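Local coordinates for protein thioredoxin (H-type,TRX-H) (Edwardsiella tarda, PDB 5ZF2) that inhibits ASK1-MAPK signalling of the infected host as a bacterial thioredoxin-like effector, and may also act as a thiol-disulfide oxidoreductase through its CxxC motif, at residues Ala8-Ala13 with Val20-Tyr25; Val56-Gln61 with Ser71-Leu76. One frame throughout, in Å; residues are numbered along the deposited sequence.

Interaction 1: residues Ala8-Ala13 with Val20-Tyr25; sequences AAFTQA and VLVDVY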
loop_
_atom_site.group_PDB
_atom_site.type_symbol
_atom_site.label_atom_id
_atom_site.label_comp_id
_atom_site.label_asym_id
_atom_site.label_seq_id
_atom_site.Cartn_x
_atom_site.Cartn_y
_atom_site.Cartn_z
ATOM N N ALA A 8 -14.266 4.958 4.120
ATOM C CA ALA A 8 -15.095 5.298 2.969
ATOM C C ALA A 8 -14.273 5.371 1.685
ATOM O O ALA A 8 -14.718 4.905 0.630
ATOM C CB ALA A 8 -15.827 6.617 3.210
ATOM N N ALA A 9 -13.082 5.971 1.733
ATOM C CA ALA A 9 -12.309 6.039 0.498
ATOM C C ALA A 9 -11.814 4.656 0.071
ATOM O O ALA A 9 -11.742 4.364 -1.127
ATOM C CB ALA A 9 -11.146 7.022 0.653
ATOM N N PHE A 10 -11.454 3.799 1.023
ATOM C CA PHE A 10 -10.985 2.457 0.665
ATOM C C PHE A 10 -12.102 1.635 0.032
ATOM O O PHE A 10 -11.903 0.989 -1.010
ATOM C CB PHE A 10 -10.429 1.738 1.896
ATOM C CG PHE A 10 -9.982 0.328 1.628
ATOM C CD1 PHE A 10 -8.764 0.071 1.012
ATOM C CD2 PHE A 10 -10.780 -0.742 1.993
ATOM C CE1 PHE A 10 -8.354 -1.256 0.777
ATOM C CE2 PHE A 10 -10.384 -2.064 1.747
ATOM C CZ PHE A 10 -9.171 -2.314 1.148
ATOM N N THR A 11 -13.291 1.636 0.646
ATOM C CA THR A 11 -14.377 0.830 0.106
ATOM C C THR A 11 -14.772 1.321 -1.281
ATOM O O THR A 11 -15.058 0.513 -2.178
ATOM C CB THR A 11 -15.595 0.834 1.048
ATOM O OG1 THR A 11 -16.200 2.119 1.056
ATOM C CG2 THR A 11 -15.209 0.469 2.478
ATOM N N GLN A 12 -14.745 2.640 -1.497
ATOM C CA GLN A 12 -15.082 3.153 -2.819
ATOM C C GLN A 12 -14.012 2.768 -3.838
ATOM O O GLN A 12 -14.337 2.396 -4.972
ATOM C CB GLN A 12 -15.280 4.665 -2.762
ATOM C CG GLN A 12 -15.542 5.303 -4.104
ATOM C CD GLN A 12 -14.666 6.516 -4.336
ATOM O OE1 GLN A 12 -14.980 7.605 -3.862
ATOM N NE2 GLN A 12 -13.538 6.330 -5.030
ATOM N N ALA A 13 -12.733 2.816 -3.447
ATOM C CA ALA A 13 -11.681 2.341 -4.346
ATOM C C ALA A 13 -11.858 0.859 -4.690
ATOM O O ALA A 13 -11.743 0.468 -5.861
ATOM C CB ALA A 13 -10.299 2.592 -3.726
ATOM N N VAL A 20 -5.609 -1.483 -5.971
ATOM C CA VAL A 20 -5.483 -0.760 -4.708
ATOM C C VAL A 20 -4.266 -1.264 -3.954
ATOM O O VAL A 20 -4.083 -2.478 -3.806
ATOM C CB VAL A 20 -6.734 -0.920 -3.829
ATOM C CG1 VAL A 20 -6.491 -0.267 -2.501
ATOM C CG2 VAL A 20 -7.946 -0.295 -4.546
ATOM N N LEU A 21 -3.455 -0.339 -3.451
ATOM C CA LEU A 21 -2.299 -0.689 -2.642
ATOM C C LEU A 21 -2.550 -0.199 -1.227
ATOM O O LEU A 21 -2.765 1.002 -1.005
ATOM C CB LEU A 21 -1.015 -0.065 -3.192
ATOM C CG LEU A 21 0.178 -0.350 -2.296
ATOM C CD1 LEU A 21 0.581 -1.837 -2.414
ATOM C CD2 LEU A 21 1.366 0.583 -2.643
ATOM N N VAL A 22 -2.496 -1.110 -0.276
ATOM C CA VAL A 22 -2.527 -0.769 1.139
ATOM C C VAL A 22 -1.081 -0.732 1.618
ATOM O O VAL A 22 -0.373 -1.748 1.551
ATOM C CB VAL A 22 -3.363 -1.789 1.933
ATOM C CG1 VAL A 22 -3.168 -1.610 3.436
ATOM C CG2 VAL A 22 -4.835 -1.650 1.551
ATOM N N ASP A 23 -0.653 0.422 2.111
ATOM C CA ASP A 23 0.736 0.674 2.481
ATOM C C ASP A 23 0.753 1.015 3.965
ATOM O O ASP A 23 0.421 2.141 4.351
ATOM C CB ASP A 23 1.327 1.802 1.636
ATOM C CG ASP A 23 2.741 2.179 2.049
ATOM O OD1 ASP A 23 3.295 1.601 3.001
ATOM O OD2 ASP A 23 3.302 3.082 1.404
ATOM N N VAL A 24 1.160 0.055 4.788
ATOM C CA VAL A 24 1.147 0.227 6.239
ATOM C C VAL A 24 2.490 0.774 6.696
ATOM O O VAL A 24 3.513 0.078 6.631
ATOM C CB VAL A 24 0.837 -1.088 6.957
ATOM C CG1 VAL A 24 0.871 -0.860 8.473
ATOM C CG2 VAL A 24 -0.519 -1.631 6.505
ATOM N N TYR A 25 2.473 1.974 7.250
ATOM C CA TYR A 25 3.700 2.665 7.589
ATOM C C TYR A 25 3.694 3.001 9.069
ATOM O O TYR A 25 2.677 2.876 9.761
ATOM C CB TYR A 25 3.855 3.944 6.734
ATOM C CG TYR A 25 2.936 5.079 7.166
ATOM C CD1 TYR A 25 1.608 5.143 6.747
ATOM C CD2 TYR A 25 3.399 6.079 8.014
ATOM C CE1 TYR A 25 0.766 6.179 7.180
ATOM C CE2 TYR A 25 2.570 7.102 8.439
ATOM C CZ TYR A 25 1.262 7.150 8.014
ATOM O OH TYR A 25 0.464 8.195 8.454
#

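Interaction 2: residues Val56-Gln61 with Ser71-Leu76; sequences VNFDTQ and SQQSTL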
loop_
_atom_site.group_PDB
_atom_site.type_symbol
_atom_site.label_atom_id
_atom_site.label_comp_id
_atom_site.label_asym_id
_atom_site.label_seq_id
_atom_site.Cartn_x
_atom_site.Cartn_y
_atom_site.Cartn_z
ATOM N N VAL A 56 -1.835 3.485 5.635
ATOM C CA VAL A 56 -2.387 3.063 6.913
ATOM C C VAL A 56 -1.332 3.316 7.978
ATOM O O VAL A 56 -0.224 2.769 7.906
ATOM C CB VAL A 56 -2.790 1.576 6.885
ATOM C CG1 VAL A 56 -3.396 1.152 8.239
ATOM C CG2 VAL A 56 -3.788 1.313 5.755
ATOM N N ASN A 57 -1.662 4.166 8.949
ATOM C CA ASN A 57 -0.733 4.467 10.025
ATOM C C ASN A 57 -0.816 3.341 11.053
ATOM O O ASN A 57 -1.825 3.185 11.751
ATOM C CB ASN A 57 -1.040 5.832 10.635
ATOM C CG ASN A 57 -0.024 6.245 11.695
ATOM O OD1 ASN A 57 0.495 5.416 12.446
ATOM N ND2 ASN A 57 0.281 7.544 11.741
ATOM N N PHE A 58 0.252 2.549 11.142
ATOM C CA PHE A 58 0.279 1.435 12.089
ATOM C C PHE A 58 -0.069 1.874 13.516
ATOM O O PHE A 58 -0.720 1.134 14.265
ATOM C CB PHE A 58 1.656 0.774 12.036
ATOM C CG PHE A 58 1.784 -0.418 12.939
ATOM C CD1 PHE A 58 2.183 -0.259 14.262
ATOM C CD2 PHE A 58 1.513 -1.694 12.463
ATOM C CE1 PHE A 58 2.303 -1.350 15.112
ATOM C CE2 PHE A 58 1.632 -2.805 13.312
ATOM C CZ PHE A 58 2.031 -2.623 14.629
ATOM N N ASP A 59 0.343 3.071 13.912
ATOM C CA ASP A 59 0.123 3.480 15.295
ATOM C C ASP A 59 -1.319 3.898 15.583
ATOM O O ASP A 59 -1.790 3.694 16.707
ATOM C CB ASP A 59 1.073 4.619 15.678
ATOM C CG ASP A 59 2.526 4.172 15.752
ATOM O OD1 ASP A 59 2.782 2.987 16.053
ATOM O OD2 ASP A 59 3.421 5.014 15.529
ATOM N N THR A 60 -2.047 4.467 14.614
ATOM C CA THR A 60 -3.308 5.126 14.935
ATOM C C THR A 60 -4.557 4.498 14.328
ATOM O O THR A 60 -5.664 4.920 14.680
ATOM C CB THR A 60 -3.251 6.600 14.508
ATOM O OG1 THR A 60 -3.136 6.671 13.082
ATOM C CG2 THR A 60 -2.046 7.303 15.128
ATOM N N GLN A 61 -4.437 3.516 13.440
ATOM C CA GLN A 61 -5.594 2.946 12.755
ATOM C C GLN A 61 -5.646 1.441 13.018
ATOM O O GLN A 61 -5.470 0.630 12.109
ATOM C CB GLN A 61 -5.535 3.299 11.242
ATOM C CG GLN A 61 -5.373 4.827 11.030
ATOM C CD GLN A 61 -5.414 5.247 9.555
ATOM O OE1 GLN A 61 -4.382 5.263 8.887
ATOM N NE2 GLN A 61 -6.604 5.636 9.062
ATOM N N SER A 71 0.422 -7.333 11.069
ATOM C CA SER A 71 1.081 -7.316 12.362
ATOM C C SER A 71 2.388 -6.540 12.368
ATOM O O SER A 71 2.969 -6.368 13.442
ATOM C CB SER A 71 1.346 -8.753 12.857
ATOM O OG SER A 71 2.163 -9.479 11.945
ATOM N N GLN A 72 2.878 -6.077 11.218
ATOM C CA GLN A 72 4.124 -5.319 11.202
ATOM C C GLN A 72 3.985 -4.093 10.310
ATOM O O GLN A 72 3.281 -4.116 9.297
ATOM C CB GLN A 72 5.314 -6.143 10.694
ATOM C CG GLN A 72 5.280 -7.599 11.143
ATOM C CD GLN A 72 6.567 -8.315 10.844
ATOM O OE1 GLN A 72 7.626 -7.696 10.753
ATOM N NE2 GLN A 72 6.489 -9.631 10.690
ATOM N N GLN A 73 4.697 -3.038 10.689
ATOM C CA GLN A 73 4.891 -1.913 9.795
ATOM C C GLN A 73 5.696 -2.385 8.588
ATOM O O GLN A 73 6.314 -3.452 8.606
ATOM C CB GLN A 73 5.613 -0.785 10.528
ATOM C CG GLN A 73 6.945 -1.261 11.131
ATOM C CD GLN A 73 7.413 -0.438 12.327
ATOM O OE1 GLN A 73 8.614 -0.214 12.509
ATOM N NE2 GLN A 73 6.467 0.006 13.151
ATOM N N SER A 74 5.679 -1.580 7.531
ATOM C CA SER A 74 6.321 -1.890 6.252
ATOM C C SER A 74 5.640 -3.036 5.511
ATOM O O SER A 74 6.255 -3.648 4.627
ATOM C CB SER A 74 7.826 -2.172 6.412
ATOM O OG SER A 74 8.080 -3.471 6.964
ATOM N N THR A 75 4.370 -3.317 5.821
ATOM C CA THR A 75 3.582 -4.293 5.068
ATOM C C THR A 75 2.926 -3.587 3.888
ATOM O O THR A 75 2.369 -2.489 4.048
ATOM C CB THR A 75 2.492 -4.951 5.928
ATOM O OG1 THR A 75 3.072 -5.587 7.072
ATOM C CG2 THR A 75 1.736 -6.005 5.118
ATOM N N LEU A 76 3.011 -4.205 2.706
ATOM C CA LEU A 76 2.330 -3.733 1.497
ATOM C C LEU A 76 1.388 -4.834 1.039
ATOM O O LEU A 76 1.780 -6.014 1.000
ATOM C CB LEU A 76 3.316 -3.418 0.360
ATOM C CG LEU A 76 4.444 -2.428 0.644
ATOM C CD1 LEU A 76 5.460 -2.399 -0.527
ATOM C CD2 LEU A 76 3.836 -1.065 0.863
HETATM O O HOH W 1 5.594 1.774 15.716
#

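Interaction 1: residues Ala8-Ala13 with Val20-Tyr25
Val20 meets Phe10 and Ala13 at the start of the strand, where helix 7-15 of the thioredoxin fold covers one face of the central sheet. The helix lies in the crossover between the parallel strands 2-4 and 20-25 and runs roughly antiparallel to the latter, at 148°, with the axes of the two short segments 10.1 Å apart. Val20 divides its methyls between two partners: CG2 reaches CB of Ala13 at 3.8 Å, while CG1, on the other branch, lies 3.9 Å from Phe10 CE1. Leu21 turns its side chain away from the helix. Val22 touches the same aromatic side chain through CG2, the two side chains crossing at about a right angle. Phe10 reaches both valines because its CG is anti to the backbone N (chi1 177°), which carries the ring down from the helix to the strand. Phe68 of helix 62-68 packs edge-to-face with this ring and also touches Val22, so the two helices share one hydrophobic layer over the sheet. The contact is entirely apolar and buried, and its closest approach is Val22 CG2 to Phe10 CE1, 3.6 Å.

Interaction 2: residues Val56-Gln61 with Ser71-Leu76
The ring of Phe58 rests against the backbone of Ser71-Gln73, joining the loop after strand 52-57 to the one that leads into strand 75-80. Its CE2 lies 3.8 Å from Ser71 O and its CD2 3.9 Å from Gln73 N, so CD2 and CE2 lie obliquely against the Ser71-Gln73 backbone. With CG anti to the backbone N (chi1 -178°), the ring is carried toward these peptides. A water forms a second bridge, donating to Asp59 OD1 at 3.1 Å and accepting from Gln73 NE2 at 3.2 Å.

Around this first shell, each loop is braced from within. Asn57 OD1 accepts from Asp59 N at 2.8 Å, an Asx turn, and Asn57 O takes the backbone N-H groups of both Thr60 and Gln61. Gln61, the N-cap of helix 62-68, folds back so that a lone pair of its OE1 receives Asn57 N in a nearly straight bond (2.9 Å, 174°); its NE2 is held by Tyr5 O. On the other side, Thr75 OG1 donates to Gln72 O at 2.7 Å. Ser74 and Thr75 form a G1 bulge opposite Val24. Thioredoxins usually carry a cis-proline at the equivalent of Ser74, but here the Gln73-Ser74 peptide is trans. The Gln73 side chain touches Cys29 and Cys32 of the CxxC motif.

Phe58 also makes a cation-pi contact with Lys62, whose NZ bonds to Phe58 O, whereas Asp59 OD1 sits in plane at the ring edge. Both charges therefore probably suit the uneven charge distribution of the aromatic ring, and the loops meet through this ring and a water.

Strand 20-25 unites the two contacts, whose centres lie 12 Å apart: its beginning receives helix 7-15 in interaction 1, and its end runs between the loops of interaction 2. There Tyr25 O probably accepts a hydrogen bond from Phe58 N (2.8 Å) and Val24 O one from Ser74 N (2.9 Å), so both loops are fastened to the same strand from its two neighbours in the sheet. Asp23, which packs OD1 against Leu76 CD2 at 3.5 Å, probably corresponds to the buried aspartate of thioredoxins. The chain then continues to Cys29 and Cys32. Interaction 2 thus borders the presumed redox site, while interaction 1 belongs to the buried core.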